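PDB 2ZPO: ribonuclease from Chelonia mydas, which probably cleaves single- and double-stranded RNA on the 3' side of pyrimidine nucleotides. Local coordinates for residues R23-C26 / N27-Q31. Sequence-based numbering, arbitrary orientation.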
loop_
_atom_site.group_PDB
_atom_site.type_symbol
_atom_site.label_atom_id
_atom_site.label_comp_id
_atom_site.label_asym_id
_atom_site.label_seq_id
_atom_site.Cartn_x
_atom_site.Cartn_y
_atom_site.Cartn_z
ATOM N N ARG A 23 11.767 -9.218 3.893
ATOM C CA ARG A 23 12.272 -9.333 2.534
ATOM C C ARG A 23 11.413 -10.374 1.792
ATOM O O ARG A 23 10.969 -10.132 0.664
ATOM C CB ARG A 23 13.746 -9.755 2.604
ATOM C CG ARG A 23 14.441 -10.010 1.312
ATOM C CD ARG A 23 15.774 -10.743 1.566
ATOM N NE ARG A 23 15.634 -12.169 1.231
ATOM C CZ ARG A 23 15.608 -13.189 2.095
ATOM N NH1 ARG A 23 15.738 -13.006 3.410
ATOM N NH2 ARG A 23 15.471 -14.421 1.629
ATOM N N THR A 24 11.155 -11.510 2.444
ATOM C CA THR A 24 10.356 -12.581 1.857
ATOM C C THR A 24 8.881 -12.163 1.726
ATOM O O THR A 24 8.244 -12.468 0.725
ATOM C CB THR A 24 10.433 -13.907 2.663
ATOM O OG1 THR A 24 11.807 -14.314 2.849
ATOM C CG2 THR A 24 9.706 -14.994 1.941
ATOM N N TYR A 25 8.346 -11.498 2.749
ATOM C CA TYR A 25 7.009 -10.900 2.659
ATOM C C TYR A 25 6.905 -10.095 1.355
ATOM O O TYR A 25 5.987 -10.279 0.545
ATOM C CB TYR A 25 6.748 -9.986 3.857
ATOM C CG TYR A 25 5.415 -9.288 3.758
ATOM C CD1 TYR A 25 5.306 -8.062 3.105
ATOM C CD2 TYR A 25 4.265 -9.863 4.300
ATOM C CE1 TYR A 25 4.083 -7.427 3.010
ATOM C CE2 TYR A 25 3.015 -9.246 4.205
ATOM C CZ TYR A 25 2.930 -8.029 3.541
ATOM O OH TYR A 25 1.695 -7.419 3.435
ATOM N N CYS A 26 7.853 -9.180 1.179
ATOM C CA CYS A 26 7.819 -8.294 0.013
ATOM C C CYS A 26 7.925 -9.042 -1.317
ATOM O O CYS A 26 7.172 -8.804 -2.243
ATOM C CB CYS A 26 8.898 -7.237 0.160
ATOM S SG CYS A 26 8.487 -5.965 1.353
ATOM N N ASN A 27 8.862 -9.990 -1.387
ATOM C CA ASN A 27 9.032 -10.757 -2.584
ATOM C C ASN A 27 7.754 -11.521 -2.972
ATOM O O ASN A 27 7.319 -11.492 -4.126
ATOM C CB ASN A 27 10.227 -11.691 -2.394
ATOM C CG ASN A 27 11.561 -10.940 -2.470
ATOM O OD1 ASN A 27 11.649 -9.860 -3.090
ATOM N ND2 ASN A 27 12.613 -11.517 -1.882
ATOM N N GLN A 28 7.139 -12.157 -1.981
ATOM C CA GLN A 28 5.927 -12.933 -2.217
ATOM C C GLN A 28 4.736 -12.042 -2.566
ATOM O O GLN A 28 3.986 -12.311 -3.497
ATOM C CB GLN A 28 5.603 -13.777 -0.973
ATOM C CG GLN A 28 6.641 -14.870 -0.731
ATOM C CD GLN A 28 6.346 -15.761 0.495
ATOM O OE1 GLN A 28 5.824 -15.309 1.514
ATOM N NE2 GLN A 28 6.723 -17.036 0.391
ATOM N N MET A 29 4.568 -10.965 -1.815
ATOM C CA MET A 29 3.334 -10.166 -1.919
ATOM C C MET A 29 3.356 -9.324 -3.199
ATOM O O MET A 29 2.333 -9.168 -3.869
ATOM C CB MET A 29 3.150 -9.299 -0.665
ATOM C CG MET A 29 2.824 -10.064 0.598
ATOM S SD MET A 29 1.246 -10.950 0.531
ATOM C CE MET A 29 0.154 -9.699 -0.090
ATOM N N MET A 30 4.532 -8.816 -3.558
ATOM C CA MET A 30 4.647 -8.023 -4.789
ATOM C C MET A 30 4.258 -8.868 -5.987
ATOM O O MET A 30 3.626 -8.383 -6.900
ATOM C CB MET A 30 6.055 -7.457 -4.936
ATOM C CG MET A 30 6.384 -6.329 -3.943
ATOM S SD MET A 30 5.247 -4.906 -3.964
ATOM C CE MET A 30 5.762 -4.073 -5.465
ATOM N N GLN A 31 4.632 -10.139 -5.957
ATOM C CA GLN A 31 4.259 -11.047 -7.051
ATOM C C GLN A 31 2.786 -11.454 -6.988
ATOM O O GLN A 31 2.067 -11.330 -7.978
ATOM C CB GLN A 31 5.124 -12.304 -7.023
ATOM C CG GLN A 31 4.781 -13.262 -8.156
ATOM C CD GLN A 31 5.741 -14.420 -8.279
ATOM O OE1 GLN A 31 6.885 -14.348 -7.833
ATOM N NE2 GLN A 31 5.285 -15.498 -8.912
HETATM O O HOH W 1 12.623 -14.184 -0.436
#
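M29, one turn after Y25 on helix 22-32, sets its CG over one face of the Y25 ring. Followed outward, M29 CB first rests 3.2 Å from Y25 O, the carbonyl that accepts the M29 N-H at 2.8 Å. CG then sits almost above the middle of the ring, 3.6 Å from its centroid and 13° off the normal, a CH-pi contact. SD lies farther off and obliquely, 4.8 Å from the centroid, as a Met-aromatic contact. The CA-CB bond of Y25 leads away from the following turn, but with CG opposite the backbone N and beside the carbonyl carbon (chi1 177°) the ring lies under M29 CG. An alanine in place of Y25 would probably leave the M29 methylene without its aromatic floor and D13 without the hydroxyl it hydrogen-bonds. Next to this pair on the helix, T24 CG2 and the extended Q28 chain lie side by side, 3.7 Å from CG2 to CD. Water 1 accepts from N27 ND2 at 3.0 Å and reaches T24 OG1 weakly; T24 OG1 also hydrogen-bonds D21. Hydrogen bonds from N27, Q28, M29 and M30 N to R23, T24, Y25 and C26 O carry these pairs. Apolar, covalent and polar links thus together anchor the helix: M29 touches F46, C26 forms a disulfide with C81, and N27 OD1 hydrogen-bonds Y94 N, while T24, N27 and Q28 line the partly exposed side.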